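Local structure of secreted effector protein SifA (Salmonella typhimurium, 3CXB) at residues Q85-I97 with K149-T163. The protein is a secreted virulence effector that interacts with host PLEKHM2 and is required for endosomal tubulation and formation of Salmonella-induced filaments in infected epithelial cells. Residues are numbered along the deposited sequence; the frame is centred on the assembly and turned at random.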
loop_
_atom_site.group_PDB
_atom_site.type_symbol
_atom_site.label_atom_id
_atom_site.label_comp_id
_atom_site.label_asym_id
_atom_site.label_seq_id
_atom_site.Cartn_x
_atom_site.Cartn_y
_atom_site.Cartn_z
ATOM N N GLN A 85 14.782 -4.870 -10.382
ATOM C CA GLN A 85 14.544 -3.542 -10.931
ATOM C C GLN A 85 13.076 -3.238 -11.231
ATOM O O GLN A 85 12.325 -4.122 -11.626
ATOM C CB GLN A 85 15.388 -3.391 -12.197
ATOM C CG GLN A 85 16.780 -4.024 -12.062
ATOM C CD GLN A 85 17.438 -4.330 -13.397
ATOM O OE1 GLN A 85 16.838 -4.958 -14.267
ATOM N NE2 GLN A 85 18.680 -3.897 -13.557
ATOM N N VAL A 86 12.684 -1.982 -11.036
ATOM C CA VAL A 86 11.322 -1.532 -11.297
ATOM C C VAL A 86 11.374 -0.201 -12.060
ATOM O O VAL A 86 12.157 0.681 -11.715
ATOM C CB VAL A 86 10.490 -1.373 -9.962
ATOM C CG1 VAL A 86 11.401 -1.283 -8.769
ATOM C CG2 VAL A 86 9.619 -0.146 -10.017
ATOM N N HIS A 87 10.538 -0.055 -13.088
ATOM C CA HIS A 87 10.520 1.169 -13.887
ATOM C C HIS A 87 9.217 1.273 -14.672
ATOM O O HIS A 87 8.503 0.280 -14.821
ATOM C CB HIS A 87 11.658 1.117 -14.897
ATOM C CG HIS A 87 11.449 0.087 -15.963
ATOM N ND1 HIS A 87 10.772 0.358 -17.136
ATOM C CD2 HIS A 87 11.746 -1.235 -15.996
ATOM C CE1 HIS A 87 10.660 -0.754 -17.842
ATOM N NE2 HIS A 87 11.242 -1.734 -17.173
ATOM N N ASN A 88 8.928 2.470 -15.186
ATOM C CA ASN A 88 7.741 2.703 -16.007
ATOM C C ASN A 88 8.234 2.754 -17.439
ATOM O O ASN A 88 9.025 3.626 -17.791
ATOM C CB ASN A 88 7.096 4.035 -15.674
ATOM C CG ASN A 88 6.778 4.162 -14.226
ATOM O OD1 ASN A 88 7.671 4.377 -13.408
ATOM N ND2 ASN A 88 5.501 4.010 -13.879
ATOM N N PRO A 89 7.766 1.833 -18.293
ATOM C CA PRO A 89 8.234 1.856 -19.679
ATOM C C PRO A 89 8.161 3.249 -20.295
ATOM O O PRO A 89 7.105 3.876 -20.300
ATOM C CB PRO A 89 7.316 0.847 -20.369
ATOM C CG PRO A 89 6.050 0.958 -19.582
ATOM C CD PRO A 89 6.568 0.984 -18.165
ATOM N N HIS A 90 9.300 3.725 -20.793
ATOM C CA HIS A 90 9.386 5.035 -21.419
ATOM C C HIS A 90 8.624 6.056 -20.584
ATOM O O HIS A 90 7.879 6.883 -21.111
ATOM C CB HIS A 90 8.817 4.970 -22.842
ATOM C CG HIS A 90 9.518 3.983 -23.731
ATOM N ND1 HIS A 90 9.609 2.641 -23.425
ATOM C CD2 HIS A 90 10.160 4.144 -24.913
ATOM C CE1 HIS A 90 10.277 2.019 -24.380
ATOM N NE2 HIS A 90 10.623 2.908 -25.295
ATOM N N GLU A 91 8.821 5.975 -19.271
ATOM C CA GLU A 91 8.173 6.865 -18.316
ATOM C C GLU A 91 6.664 6.969 -18.506
ATOM O O GLU A 91 6.052 7.994 -18.192
ATOM C CB GLU A 91 8.809 8.252 -18.370
ATOM C CG GLU A 91 10.272 8.264 -17.935
ATOM C CD GLU A 91 10.567 9.324 -16.888
ATOM O OE1 GLU A 91 11.745 9.459 -16.496
ATOM O OE2 GLU A 91 9.619 10.018 -16.456
ATOM N N ASN A 92 6.073 5.892 -19.018
ATOM C CA ASN A 92 4.633 5.826 -19.239
ATOM C C ASN A 92 3.962 5.492 -17.910
ATOM O O ASN A 92 3.747 4.329 -17.570
ATOM C CB ASN A 92 4.296 4.750 -20.275
ATOM C CG ASN A 92 2.809 4.683 -20.587
ATOM O OD1 ASN A 92 2.350 3.791 -21.309
ATOM N ND2 ASN A 92 2.047 5.633 -20.049
ATOM N N ASP A 93 3.642 6.537 -17.168
ATOM C CA ASP A 93 3.011 6.427 -15.866
ATOM C C ASP A 93 1.835 5.433 -15.793
ATOM O O ASP A 93 1.597 4.799 -14.759
ATOM C CB ASP A 93 2.550 7.817 -15.460
ATOM C CG ASP A 93 2.342 7.939 -13.994
ATOM O OD1 ASP A 93 3.179 7.403 -13.243
ATOM O OD2 ASP A 93 1.355 8.577 -13.592
ATOM N N ALA A 94 1.094 5.304 -16.888
ATOM C CA ALA A 94 -0.053 4.405 -16.926
ATOM C C ALA A 94 0.331 2.967 -16.601
ATOM O O ALA A 94 -0.504 2.178 -16.163
ATOM C CB ALA A 94 -0.722 4.465 -18.298
ATOM N N THR A 95 1.595 2.627 -16.810
ATOM C CA THR A 95 2.049 1.276 -16.553
ATOM C C THR A 95 3.342 1.232 -15.722
ATOM O O THR A 95 4.109 2.207 -15.682
ATOM C CB THR A 95 2.240 0.534 -17.902
ATOM O OG1 THR A 95 3.144 -0.569 -17.741
ATOM C CG2 THR A 95 2.788 1.483 -18.945
ATOM N N ILE A 96 3.554 0.115 -15.024
ATOM C CA ILE A 96 4.765 -0.082 -14.230
ATOM C C ILE A 96 5.142 -1.561 -14.250
ATOM O O ILE A 96 4.276 -2.438 -14.252
ATOM C CB ILE A 96 4.608 0.435 -12.775
ATOM C CG1 ILE A 96 5.917 0.213 -12.017
ATOM C CG2 ILE A 96 3.450 -0.228 -12.106
ATOM C CD1 ILE A 96 6.040 1.023 -10.765
ATOM N N ILE A 97 6.442 -1.832 -14.281
ATOM C CA ILE A 97 6.949 -3.198 -14.343
ATOM C C ILE A 97 7.958 -3.470 -13.239
ATOM O O ILE A 97 8.739 -2.596 -12.884
ATOM C CB ILE A 97 7.648 -3.420 -15.679
ATOM C CG1 ILE A 97 6.749 -2.918 -16.802
ATOM C CG2 ILE A 97 7.970 -4.873 -15.867
ATOM C CD1 ILE A 97 7.378 -3.012 -18.163
ATOM N N LYS A 149 -1.938 6.121 -10.471
ATOM C CA LYS A 149 -0.778 5.564 -11.147
ATOM C C LYS A 149 0.393 5.720 -10.187
ATOM O O LYS A 149 0.291 6.432 -9.185
ATOM C CB LYS A 149 -0.521 6.294 -12.463
ATOM C CG LYS A 149 -1.593 6.000 -13.498
ATOM C CD LYS A 149 -1.381 6.754 -14.803
ATOM C CE LYS A 149 -2.567 6.553 -15.756
ATOM N NZ LYS A 149 -2.463 7.359 -17.010
ATOM N N ARG A 150 1.498 5.040 -10.464
ATOM C CA ARG A 150 2.626 5.142 -9.554
ATOM C C ARG A 150 3.967 4.767 -10.165
ATOM O O ARG A 150 4.030 3.986 -11.104
ATOM C CB ARG A 150 2.353 4.273 -8.332
ATOM C CG ARG A 150 2.269 2.781 -8.649
ATOM C CD ARG A 150 1.595 1.990 -7.528
ATOM N NE ARG A 150 0.164 1.791 -7.756
ATOM C CZ ARG A 150 -0.769 1.961 -6.823
ATOM N NH1 ARG A 150 -2.047 1.751 -7.111
ATOM N NH2 ARG A 150 -0.422 2.356 -5.603
ATOM N N ARG A 151 5.037 5.340 -9.615
ATOM C CA ARG A 151 6.401 5.083 -10.087
ATOM C C ARG A 151 7.304 4.837 -8.872
ATOM O O ARG A 151 7.059 5.368 -7.794
ATOM C CB ARG A 151 6.903 6.269 -10.916
ATOM C CG ARG A 151 7.014 7.577 -10.140
ATOM C CD ARG A 151 7.504 8.736 -11.023
ATOM N NE ARG A 151 6.478 9.208 -11.956
ATOM C CZ ARG A 151 6.517 9.045 -13.276
ATOM N NH1 ARG A 151 5.534 9.517 -14.027
ATOM N NH2 ARG A 151 7.538 8.413 -13.846
ATOM N N TYR A 152 8.330 4.014 -9.050
ATOM C CA TYR A 152 9.247 3.663 -7.973
ATOM C C TYR A 152 9.851 4.844 -7.229
ATOM O O TYR A 152 10.316 5.797 -7.847
ATOM C CB TYR A 152 10.372 2.809 -8.535
ATOM C CG TYR A 152 11.414 2.421 -7.522
ATOM C CD1 TYR A 152 11.176 1.400 -6.606
ATOM C CD2 TYR A 152 12.641 3.067 -7.483
ATOM C CE1 TYR A 152 12.131 1.023 -5.677
ATOM C CE2 TYR A 152 13.606 2.704 -6.553
ATOM C CZ TYR A 152 13.345 1.676 -5.652
ATOM O OH TYR A 152 14.309 1.299 -4.745
ATOM N N SER A 153 9.855 4.774 -5.904
ATOM C CA SER A 153 10.433 5.830 -5.078
ATOM C C SER A 153 11.455 5.181 -4.155
ATOM O O SER A 153 11.082 4.476 -3.220
ATOM C CB SER A 153 9.346 6.495 -4.249
ATOM O OG SER A 153 9.893 7.464 -3.380
ATOM N N GLU A 154 12.740 5.420 -4.404
ATOM C CA GLU A 154 13.782 4.795 -3.592
ATOM C C GLU A 154 13.891 5.318 -2.173
ATOM O O GLU A 154 14.583 4.731 -1.350
ATOM C CB GLU A 154 15.143 4.895 -4.279
ATOM C CG GLU A 154 15.925 6.163 -3.995
ATOM C CD GLU A 154 17.334 6.096 -4.560
ATOM O OE1 GLU A 154 17.484 6.185 -5.803
ATOM O OE2 GLU A 154 18.287 5.940 -3.760
ATOM N N ILE A 155 13.218 6.423 -1.883
ATOM C CA ILE A 155 13.241 6.963 -0.529
ATOM C C ILE A 155 12.472 6.023 0.384
ATOM O O ILE A 155 12.764 5.922 1.565
ATOM C CB ILE A 155 12.618 8.378 -0.468
ATOM C CG1 ILE A 155 13.615 9.376 -1.041
ATOM C CG2 ILE A 155 12.287 8.770 0.966
ATOM C CD1 ILE A 155 14.996 9.270 -0.395
ATOM N N VAL A 156 11.482 5.343 -0.179
ATOM C CA VAL A 156 10.676 4.378 0.553
ATOM C C VAL A 156 10.990 2.965 0.040
ATOM O O VAL A 156 10.553 1.968 0.627
ATOM C CB VAL A 156 9.192 4.639 0.338
ATOM C CG1 VAL A 156 8.765 5.865 1.084
ATOM C CG2 VAL A 156 8.923 4.805 -1.142
ATOM N N ASP A 157 11.774 2.900 -1.040
ATOM C CA ASP A 157 12.146 1.649 -1.706
ATOM C C ASP A 157 10.873 0.863 -1.994
ATOM O O ASP A 157 10.703 -0.285 -1.588
ATOM C CB ASP A 157 13.091 0.834 -0.850
ATOM C CG ASP A 157 13.547 -0.413 -1.542
ATOM O OD1 ASP A 157 13.316 -0.544 -2.764
ATOM O OD2 ASP A 157 14.143 -1.269 -0.868
ATOM N N TYR A 158 9.976 1.511 -2.720
ATOM C CA TYR A 158 8.700 0.924 -3.052
ATOM C C TYR A 158 8.018 1.894 -3.994
ATOM O O TYR A 158 8.327 3.087 -3.978
ATOM C CB TYR A 158 7.855 0.826 -1.793
ATOM C CG TYR A 158 6.758 -0.201 -1.872
ATOM C CD1 TYR A 158 7.030 -1.551 -1.645
ATOM C CD2 TYR A 158 5.443 0.175 -2.127
ATOM C CE1 TYR A 158 6.020 -2.504 -1.658
ATOM C CE2 TYR A 158 4.418 -0.769 -2.141
ATOM C CZ TYR A 158 4.714 -2.113 -1.904
ATOM O OH TYR A 158 3.709 -3.066 -1.883
ATOM N N PRO A 159 7.089 1.416 -4.836
ATOM C CA PRO A 159 6.450 2.398 -5.713
ATOM C C PRO A 159 5.443 3.200 -4.901
ATOM O O PRO A 159 4.814 2.676 -3.978
ATOM C CB PRO A 159 5.806 1.531 -6.789
ATOM C CG PRO A 159 5.564 0.246 -6.100
ATOM C CD PRO A 159 6.785 0.044 -5.268
ATOM N N LEU A 160 5.312 4.482 -5.216
ATOM C CA LEU A 160 4.372 5.318 -4.483
ATOM C C LEU A 160 3.514 6.106 -5.460
ATOM O O LEU A 160 3.925 6.371 -6.601
ATOM C CB LEU A 160 5.124 6.268 -3.525
ATOM C CG LEU A 160 5.764 7.584 -4.016
ATOM C CD1 LEU A 160 6.485 7.360 -5.354
ATOM C CD2 LEU A 160 4.699 8.655 -4.201
ATOM N N PRO A 161 2.310 6.498 -5.022
ATOM C CA PRO A 161 1.353 7.260 -5.826
ATOM C C PRO A 161 1.997 8.427 -6.589
ATOM O O PRO A 161 2.228 9.483 -6.011
ATOM C CB PRO A 161 0.349 7.743 -4.777
ATOM C CG PRO A 161 0.388 6.671 -3.773
ATOM C CD PRO A 161 1.842 6.396 -3.633
ATOM N N SER A 162 2.289 8.260 -7.875
ATOM C CA SER A 162 2.900 9.366 -8.615
ATOM C C SER A 162 1.877 10.367 -9.146
ATOM O O SER A 162 2.043 11.567 -8.949
ATOM C CB SER A 162 3.769 8.853 -9.765
ATOM O OG SER A 162 2.987 8.301 -10.791
ATOM N N THR A 163 0.824 9.892 -9.812
ATOM C CA THR A 163 -0.200 10.800 -10.335
ATOM C C THR A 163 -1.617 10.266 -10.121
ATOM O O THR A 163 -1.866 9.058 -10.194
ATOM C CB THR A 163 -0.021 11.055 -11.843
ATOM O OG1 THR A 163 -0.406 9.884 -12.559
ATOM C CG2 THR A 163 1.440 11.375 -12.183
HETATM O O HOH W 1 9.393 3.954 -11.507
#
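Asp93 reaches across to the strand pair 149-153/158-163 and turns its two carboxylate oxygens to the hydroxyls of Ser162 and Thr163. Ser162 OG donates to the syn lone pair of Asp93 OD1 at 2.6 Å; Thr163 OG1 also lies against Asp93 OD2, modelled too close for the distance to be trusted. With CG anti to the backbone N (chi1 -159°), the acid is directed at the classic beta bulge that Ser162 and Thr163 form opposite Lys149. The Arg151 guanidinium lies nearly parallel to this carboxylate, planes 7° apart, with Asp93 OD1 over one face and 3.3 Å from Arg151 NH1; the attraction is of charge alone, since no N-H points at the oxygen. Lys149 runs its extended chain alongside the turn, CD 3.4 Å from Ala94 CA. Next to this polar knot, Asn88 spans the gap with its amide: ND2 donates to Arg150 O (3.1 Å, 161°) and also to Thr95 O of its own loop, which fixes the amide's rotation, while OD1 takes a water that in turn accepts from Tyr152 N. On the apolar side, buried Ile96 sets CD1 4.0 Å from Pro159 CB; partly exposed Val86 CG2 meets Tyr152 CB at 3.4 Å. Tyr152 OH hydrogen-bonds Asp157, itself salt-bridged to Lys73 of helix 62-75. The outer side is looser: Glu91, exposed and poorly ordered, keeps a long, charge-only salt bridge, OE2 to Arg151 NH2 at 3.7 Å, well out of the guanidinium plane. Two separate antiparallel sheets thus meet through side chains, the 88-95 hairpin loop of one against the bulged hairpin of the other.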